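Local coordinates for protein peroxin 22 (Pichia angusta, PDB 5NKZ) that probably takes part in peroxisome biogenesis and, through its soluble domain, binds the ubiquitin-conjugating enzyme Pex4p, at residues S31-L36 / T56-P61; I101-L106 / V128-R133. One frame throughout, in Å; residues are numbered along the deposited sequence.

Interaction 1 lies at the centre of the chain and is wholly buried, whereas interaction 2, about 10 Å away between centres, is only partly buried. Interaction 1 pairs two inner strands of the five-stranded parallel sheet by regular backbone hydrogen bonds, with apolar side chains packed beside them. Interaction 2 joins strand 101-103, the neighbour of 32-36, and the residues after it, to the C-terminal segment 128-133 mainly through side chains, mixing methyl groups with a guanidinium and a carboxylate. Strand 32-36 connects the two: Ser33 N approaches Ile101 O at 2.8 Å, probably a hydrogen bond, and Val35 packs on Ile104.

Interaction 1 of 2, residues S31-L36 / T56-P61; sequences SVSLVL and TVILHP
His60, whose CB touches Leu36 O at 3.6 Å, carries the flat group of this contact: Pro61 CD lies over one face of its imidazole, displaced toward the rim, and its NE2 is hydrogen-bonded to Glu87. The segments belong to a beta-alpha-beta unit, strand 32-36, helix 46-51 and strand 55-59, whose two parallel strands sit inside a sheet of Rossmann-like strand order 3-2-1-4-5. Backbone bonds run back and forth: Thr56 N to Val32 O, Leu34 N to Thr56 O, Ile58 N to Leu34 O, Leu36 N to Ile58 O and, just past the strand, His60 N to Leu36 O (3.1 Å). On one face Ile58 CD1 reaches both Val35 CG1 (4.0 Å) and Ser33 CB, where Leu94 of helix 87-97 also packs; Ser33 OG bonds to Ser99. On the other face Leu34 and Val57 lie side by side, pointing the same way; CG of Leu34, anti to its backbone N (chi1 179°), carries the CD2 that touches Val57. Val57 has its two methyls divided between neighbours on strand 32-36: CG2 meets Leu34 CD2 at 4.1 Å, and CG1 meets Leu36 CD1 at 3.7 Å.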
ATOM      1  N   SER C  31      -5.593 -18.089  -1.691  1.00 81.79           N
ATOM      2  CA  SER C  31      -6.044 -16.650  -1.881  1.00 76.33           C
ATOM      3  C   SER C  31      -7.295 -16.441  -2.723  1.00 67.58           C
ATOM      4  O   SER C  31      -7.272 -16.783  -3.870  1.00 67.95           O
ATOM      5  CB  SER C  31      -4.916 -15.832  -2.532  1.00 78.32           C
ATOM      6  OG  SER C  31      -3.882 -15.573  -1.601  1.00 84.32           O
ATOM      7  N   VAL C  32      -8.362 -15.876  -2.176  1.00 62.26           N
ATOM      8  CA  VAL C  32      -9.608 -15.746  -2.919  1.00 59.05           C
ATOM      9  C   VAL C  32     -10.160 -14.329  -2.782  1.00 58.31           C
ATOM     10  O   VAL C  32     -10.219 -13.766  -1.666  1.00 60.99           O
ATOM     11  CB  VAL C  32     -10.683 -16.784  -2.433  1.00 56.57           C
ATOM     12  CG1 VAL C  32     -12.003 -16.691  -3.234  1.00 52.88           C
ATOM     13  CG2 VAL C  32     -10.098 -18.187  -2.384  1.00 58.03           C
ATOM     14  N   SER C  33     -10.544 -13.757  -3.924  1.00 57.42           N
ATOM     15  CA  SER C  33     -11.274 -12.495  -3.948  1.00 60.77           C
ATOM     16  C   SER C  33     -12.743 -12.805  -4.182  1.00 59.50           C
ATOM     17  O   SER C  33     -13.093 -13.453  -5.166  1.00 61.04           O
ATOM     18  CB  SER C  33     -10.734 -11.525  -5.037  1.00 62.57           C
ATOM     19  OG  SER C  33      -9.472 -10.950  -4.685  1.00 62.87           O
ATOM     20  N   LEU C  34     -13.613 -12.331  -3.308  1.00 59.32           N
ATOM     21  CA  LEU C  34     -15.019 -12.642  -3.436  1.00 61.54           C
ATOM     22  C   LEU C  34     -15.816 -11.397  -3.668  1.00 59.54           C
ATOM     23  O   LEU C  34     -15.873 -10.551  -2.779  1.00 66.76           O
ATOM     24  CB  LEU C  34     -15.489 -13.337  -2.137  1.00 66.74           C
ATOM     25  CG  LEU C  34     -16.966 -13.742  -2.014  1.00 69.42           C
ATOM     26  CD1 LEU C  34     -17.387 -14.580  -3.218  1.00 70.29           C
ATOM     27  CD2 LEU C  34     -17.172 -14.471  -0.694  1.00 72.89           C
ATOM     28  N   VAL C  35     -16.441 -11.257  -4.825  1.00 59.80           N
ATOM     29  CA  VAL C  35     -17.238 -10.051  -5.039  1.00 67.70           C
ATOM     30  C   VAL C  35     -18.691 -10.392  -4.909  1.00 69.16           C
ATOM     31  O   VAL C  35     -19.218 -11.270  -5.627  1.00 69.99           O
ATOM     32  CB  VAL C  35     -16.894  -9.198  -6.334  1.00 73.59           C
ATOM     33  CG1 VAL C  35     -15.472  -9.474  -6.817  1.00 73.53           C
ATOM     34  CG2 VAL C  35     -17.888  -9.366  -7.493  1.00 76.56           C
ATOM     35  N   LEU C  36     -19.315  -9.658  -3.986  1.00 73.47           N
ATOM     36  CA  LEU C  36     -20.711  -9.839  -3.604  1.00 77.06           C
ATOM     37  C   LEU C  36     -21.559  -8.652  -4.054  1.00 80.59           C
ATOM     38  O   LEU C  36     -21.394  -7.550  -3.555  1.00 81.78           O
ATOM     39  CB  LEU C  36     -20.835 -10.016  -2.078  1.00 77.57           C
ATOM     40  CG  LEU C  36     -20.006 -11.147  -1.442  1.00 77.07           C
ATOM     41  CD1 LEU C  36     -20.055 -11.103   0.083  1.00 80.95           C
ATOM     42  CD2 LEU C  36     -20.440 -12.492  -1.996  1.00 76.48           C
ATOM     43  N   THR C  56     -10.912 -12.245   0.775  1.00 64.82           N
ATOM     44  CA  THR C  56     -11.033 -10.815   0.721  1.00 59.83           C
ATOM     45  C   THR C  56     -12.315 -10.560  -0.046  1.00 58.60           C
ATOM     46  O   THR C  56     -12.502 -11.067  -1.149  1.00 61.05           O
ATOM     47  CB  THR C  56      -9.780 -10.186   0.041  1.00 59.25           C
ATOM     48  OG1 THR C  56      -8.568 -10.548   0.748  1.00 56.20           O
ATOM     49  CG2 THR C  56      -9.902  -8.662   0.018  1.00 58.86           C
ATOM     50  N   VAL C  57     -13.208  -9.802   0.556  1.00 57.84           N
ATOM     51  CA  VAL C  57     -14.533  -9.559   0.018  1.00 60.67           C
ATOM     52  C   VAL C  57     -14.665  -8.131  -0.547  1.00 62.97           C
ATOM     53  O   VAL C  57     -14.333  -7.132   0.116  1.00 63.72           O
ATOM     54  CB  VAL C  57     -15.598  -9.758   1.125  1.00 62.08           C
ATOM     55  CG1 VAL C  57     -16.943  -9.156   0.742  1.00 62.40           C
ATOM     56  CG2 VAL C  57     -15.767 -11.243   1.454  1.00 64.89           C
ATOM     57  N   ILE C  58     -15.255  -8.045  -1.730  1.00 63.69           N
ATOM     58  CA  ILE C  58     -15.457  -6.798  -2.422  1.00 66.41           C
ATOM     59  C   ILE C  58     -16.962  -6.554  -2.611  1.00 68.32           C
ATOM     60  O   ILE C  58     -17.630  -7.257  -3.376  1.00 72.76           O
ATOM     61  CB  ILE C  58     -14.671  -6.845  -3.772  1.00 68.14           C
ATOM     62  CG1 ILE C  58     -13.206  -7.231  -3.485  1.00 69.00           C
ATOM     63  CG2 ILE C  58     -14.745  -5.512  -4.537  1.00 66.15           C
ATOM     64  CD1 ILE C  58     -12.486  -7.801  -4.676  1.00 72.66           C
ATOM     65  N   LEU C  59     -17.501  -5.549  -1.936  1.00 68.75           N
ATOM     66  CA  LEU C  59     -18.943  -5.257  -2.064  1.00 72.69           C
ATOM     67  C   LEU C  59     -19.243  -4.342  -3.248  1.00 74.68           C
ATOM     68  O   LEU C  59     -18.595  -3.303  -3.441  1.00 74.56           O
ATOM     69  CB  LEU C  59     -19.510  -4.644  -0.778  1.00 74.71           C
ATOM     70  CG  LEU C  59     -19.117  -5.427   0.482  1.00 75.18           C
ATOM     71  CD1 LEU C  59     -19.314  -4.537   1.697  1.00 77.85           C
ATOM     72  CD2 LEU C  59     -19.876  -6.743   0.602  1.00 75.12           C
ATOM     73  N   HIS C  60     -20.229  -4.751  -4.033  1.00 77.78           N
ATOM     74  CA  HIS C  60     -20.887  -3.895  -5.014  1.00 81.55           C
ATOM     75  C   HIS C  60     -21.299  -2.590  -4.323  1.00 82.63           C
ATOM     76  O   HIS C  60     -21.468  -2.567  -3.098  1.00 81.15           O
ATOM     77  CB  HIS C  60     -22.133  -4.628  -5.523  1.00 87.71           C
ATOM     78  CG  HIS C  60     -22.594  -4.223  -6.884  1.00 91.36           C
ATOM     79  ND1 HIS C  60     -23.821  -3.637  -7.103  1.00 95.23           N
ATOM     80  CD2 HIS C  60     -22.028  -4.378  -8.104  1.00 94.57           C
ATOM     81  CE1 HIS C  60     -23.977  -3.412  -8.394  1.00100.91           C
ATOM     82  NE2 HIS C  60     -22.900  -3.847  -9.027  1.00100.29           N
ATOM     83  N   PRO C  61     -21.442  -1.496  -5.097  1.00 86.37           N
ATOM     84  CA  PRO C  61     -22.027  -0.270  -4.543  1.00 88.89           C
ATOM     85  C   PRO C  61     -23.386  -0.517  -3.885  1.00 90.40           C
ATOM     86  O   PRO C  61     -23.686   0.109  -2.876  1.00 94.42           O
ATOM     87  CB  PRO C  61     -22.200   0.635  -5.771  1.00 90.54           C
ATOM     88  CG  PRO C  61     -21.224   0.140  -6.763  1.00 88.75           C
ATOM     89  CD  PRO C  61     -21.006  -1.306  -6.494  1.00 87.67           C
TER

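Interaction 2 of 2, residues I101-L106 / V128-R133; sequences INLITL and VHEVDR
Arg133 lays its side chain across Ile101 and reaches on to Leu103, joining the last modelled residue of the chain to strand 101-103. From CB, which is directed toward the strand, the chain passes through CG and bends at chi2 (88°), the torsion that places CD 4.0 Å from Ile101 CG2. The next atom, NE, stays near the same methyl, at 4.1 Å, and Ile101 CG2 lies over one face of the guanidinium. At the tip, NH1 comes to 4.1 Å from Leu103 CD2, an oblique approach, while NH2 lies close to the like-charged amine of Lys123. Leu103 uses its other methyl on Glu130: the two side chains cross at about a right angle, and CD1 lies nearest OE1 of the carboxylate, though how closely is doubtful at this resolution. Farther along, Thr105 CG2 makes a looser contact with Val128 CG2 at 4.4 Å, its hydroxyl being bonded to Asn108 and Asp40. Segment 128-133 follows strand 124-125, at one end of the strand order, and returns over the side of the sheet on which Ile101 and Leu103 pack against Val32. The turn is secured within itself by Arg133 N to Glu130 O (2.8 Å) and by His129 ND1 to Asp132 OD2 (2.8 Å). Across the two segments, by contrast, methyls meet charged side chains and one another without hydrogen bonds or salt bridges, so between these two segments the contact rests on van der Waals packing.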
ATOM      1  N   ILE C 101      -7.721 -17.014  -6.738  1.00 77.01           N
ATOM      2  CA  ILE C 101      -9.086 -17.391  -7.132  1.00 76.29           C
ATOM      3  C   ILE C 101      -9.983 -16.162  -7.140  1.00 72.51           C
ATOM      4  O   ILE C 101      -9.952 -15.356  -6.206  1.00 72.85           O
ATOM      5  CB  ILE C 101      -9.674 -18.506  -6.201  1.00 79.34           C
ATOM      6  CG1 ILE C 101      -8.791 -19.788  -6.236  1.00 81.67           C
ATOM      7  CG2 ILE C 101     -11.111 -18.865  -6.592  1.00 78.50           C
ATOM      8  CD1 ILE C 101      -8.327 -20.298  -4.876  1.00 82.96           C
ATOM      9  N   ASN C 102     -10.796 -16.015  -8.168  1.00 70.91           N
ATOM     10  CA  ASN C 102     -11.553 -14.790  -8.291  1.00 73.99           C
ATOM     11  C   ASN C 102     -12.977 -15.175  -8.559  1.00 77.31           C
ATOM     12  O   ASN C 102     -13.287 -15.666  -9.628  1.00 82.62           O
ATOM     13  CB  ASN C 102     -10.962 -13.833  -9.376  1.00 74.14           C
ATOM     14  CG  ASN C 102      -9.606 -13.226  -8.976  1.00 74.69           C
ATOM     15  OD1 ASN C 102      -9.550 -12.191  -8.283  1.00 77.39           O
ATOM     16  ND2 ASN C 102      -8.517 -13.862  -9.398  1.00 72.11           N
ATOM     17  N   LEU C 103     -13.825 -14.996  -7.558  1.00 80.30           N
ATOM     18  CA  LEU C 103     -15.233 -15.340  -7.646  1.00 81.81           C
ATOM     19  C   LEU C 103     -16.063 -14.103  -7.820  1.00 80.61           C
ATOM     20  O   LEU C 103     -16.045 -13.210  -6.960  1.00 79.83           O
ATOM     21  CB  LEU C 103     -15.696 -16.040  -6.386  1.00 83.23           C
ATOM     22  CG  LEU C 103     -14.854 -17.218  -5.958  1.00 83.93           C
ATOM     23  CD1 LEU C 103     -15.368 -17.625  -4.583  1.00 84.64           C
ATOM     24  CD2 LEU C 103     -14.943 -18.335  -6.997  1.00 85.98           C
ATOM     25  N   ILE C 104     -16.834 -14.097  -8.901  1.00 81.67           N
ATOM     26  CA  ILE C 104     -17.617 -12.938  -9.294  1.00 86.09           C
ATOM     27  C   ILE C 104     -18.652 -13.375 -10.326  1.00 86.96           C
ATOM     28  O   ILE C 104     -18.285 -14.007 -11.326  1.00 88.32           O
ATOM     29  CB  ILE C 104     -16.668 -11.818  -9.861  1.00 90.82           C
ATOM     30  CG1 ILE C 104     -17.457 -10.761 -10.660  1.00 94.98           C
ATOM     31  CG2 ILE C 104     -15.515 -12.401 -10.704  1.00 88.39           C
ATOM     32  CD1 ILE C 104     -16.753  -9.427 -10.865  1.00 96.70           C
ATOM     33  N   THR C 105     -19.931 -13.102 -10.092  1.00 89.47           N
ATOM     34  CA  THR C 105     -20.915 -13.350 -11.151  1.00 92.85           C
ATOM     35  C   THR C 105     -20.991 -12.054 -11.921  1.00 91.71           C
ATOM     36  O   THR C 105     -21.524 -11.058 -11.412  1.00 91.68           O
ATOM     37  CB  THR C 105     -22.322 -13.714 -10.645  1.00 95.25           C
ATOM     38  OG1 THR C 105     -22.685 -12.795  -9.628  1.00 97.61           O
ATOM     39  CG2 THR C 105     -22.370 -15.106 -10.078  1.00 98.18           C
ATOM     40  N   LEU C 106     -20.446 -12.065 -13.135  1.00 90.72           N
ATOM     41  CA  LEU C 106     -20.491 -10.894 -14.006  1.00 91.54           C
ATOM     42  C   LEU C 106     -21.921 -10.622 -14.442  1.00 93.55           C
ATOM     43  O   LEU C 106     -22.308  -9.462 -14.555  1.00 94.56           O
ATOM     44  CB  LEU C 106     -19.586 -11.068 -15.229  1.00 93.14           C
ATOM     45  CG  LEU C 106     -18.082 -11.249 -14.958  1.00 92.38           C
ATOM     46  CD1 LEU C 106     -17.335 -11.904 -16.120  1.00 94.66           C
ATOM     47  CD2 LEU C 106     -17.453  -9.925 -14.616  1.00 91.62           C
ATOM     48  N   VAL C 128     -21.118 -18.724  -7.905  1.00117.94           N
ATOM     49  CA  VAL C 128     -21.872 -19.922  -7.503  1.00117.72           C
ATOM     50  C   VAL C 128     -20.935 -21.072  -7.022  1.00114.84           C
ATOM     51  O   VAL C 128     -21.283 -21.840  -6.131  1.00111.80           O
ATOM     52  CB  VAL C 128     -22.831 -20.421  -8.632  1.00117.03           C
ATOM     53  CG1 VAL C 128     -23.846 -21.390  -8.045  1.00120.20           C
ATOM     54  CG2 VAL C 128     -23.568 -19.267  -9.341  1.00114.68           C
ATOM     55  N   HIS C 129     -19.719 -21.155  -7.582  1.00113.26           N
ATOM     56  CA  HIS C 129     -18.736 -22.183  -7.204  1.00111.37           C
ATOM     57  C   HIS C 129     -17.884 -21.808  -6.025  1.00103.58           C
ATOM     58  O   HIS C 129     -16.768 -22.310  -5.866  1.00 99.41           O
ATOM     59  CB  HIS C 129     -17.868 -22.579  -8.431  1.00116.13           C
ATOM     60  CG  HIS C 129     -18.628 -23.403  -9.439  1.00118.82           C
ATOM     61  ND1 HIS C 129     -18.932 -24.739  -9.237  1.00117.73           N
ATOM     62  CD2 HIS C 129     -19.211 -23.058 -10.615  1.00119.88           C
ATOM     63  CE1 HIS C 129     -19.653 -25.181 -10.250  1.00120.61           C
ATOM     64  NE2 HIS C 129     -19.837 -24.182 -11.098  1.00123.77           N
ATOM     65  N   GLU C 130     -18.431 -20.991  -5.138  1.00100.42           N
ATOM     66  CA  GLU C 130     -17.835 -20.778  -3.832  1.00100.23           C
ATOM     67  C   GLU C 130     -17.344 -22.093  -3.155  1.00 98.01           C
ATOM     68  O   GLU C 130     -16.192 -22.231  -2.774  1.00 90.29           O
ATOM     69  CB  GLU C 130     -18.851 -20.055  -2.934  1.00103.50           C
ATOM     70  CG  GLU C 130     -18.477 -20.003  -1.453  1.00108.71           C
ATOM     71  CD  GLU C 130     -17.049 -19.509  -1.241  1.00113.58           C
ATOM     72  OE1 GLU C 130     -16.776 -18.467  -1.898  1.00118.76           O
ATOM     73  OE2 GLU C 130     -16.207 -20.179  -0.521  1.00114.05           O
ATOM     74  N   VAL C 131     -18.272 -23.032  -3.038  1.00100.61           N
ATOM     75  CA  VAL C 131     -18.173 -24.235  -2.198  1.00 98.53           C
ATOM     76  C   VAL C 131     -17.006 -25.202  -2.523  1.00 98.68           C
ATOM     77  O   VAL C 131     -16.517 -25.930  -1.656  1.00 94.36           O
ATOM     78  CB  VAL C 131     -19.553 -24.961  -2.168  1.00 99.19           C
ATOM     79  CG1 VAL C 131     -20.500 -24.236  -1.196  1.00 98.98           C
ATOM     80  CG2 VAL C 131     -20.205 -25.118  -3.570  1.00 97.36           C
ATOM     81  N   ASP C 132     -16.549 -25.138  -3.774  1.00101.40           N
ATOM     82  CA  ASP C 132     -15.309 -25.776  -4.241  1.00100.13           C
ATOM     83  C   ASP C 132     -14.044 -25.273  -3.489  1.00 98.64           C
ATOM     84  O   ASP C 132     -13.117 -26.063  -3.251  1.00 96.61           O
ATOM     85  CB  ASP C 132     -15.187 -25.594  -5.773  1.00100.17           C
ATOM     86  CG  ASP C 132     -16.372 -26.242  -6.554  1.00104.06           C
ATOM     87  OD1 ASP C 132     -16.831 -27.342  -6.155  1.00107.81           O
ATOM     88  OD2 ASP C 132     -16.854 -25.662  -7.558  1.00102.17           O
ATOM     89  N   ARG C 133     -14.020 -23.981  -3.110  1.00 96.74           N
ATOM     90  CA  ARG C 133     -13.042 -23.434  -2.127  1.00 93.94           C
ATOM     91  C   ARG C 133     -13.804 -22.579  -1.093  1.00 93.46           C
ATOM     92  O   ARG C 133     -13.286 -22.170  -0.051  1.00 93.49           O
ATOM     93  CB  ARG C 133     -11.954 -22.595  -2.813  1.00 93.80           C
ATOM     94  CG  ARG C 133     -11.500 -23.050  -4.197  1.00 95.38           C
ATOM     95  CD  ARG C 133     -12.322 -22.479  -5.353  1.00 94.32           C
ATOM     96  NE  ARG C 133     -11.800 -22.939  -6.643  1.00 95.25           N
ATOM     97  CZ  ARG C 133     -12.389 -22.741  -7.828  1.00 99.40           C
ATOM     98  NH1 ARG C 133     -13.553 -22.068  -7.931  1.00100.81           N
ATOM     99  NH2 ARG C 133     -11.804 -23.220  -8.928  1.00100.23           N
TER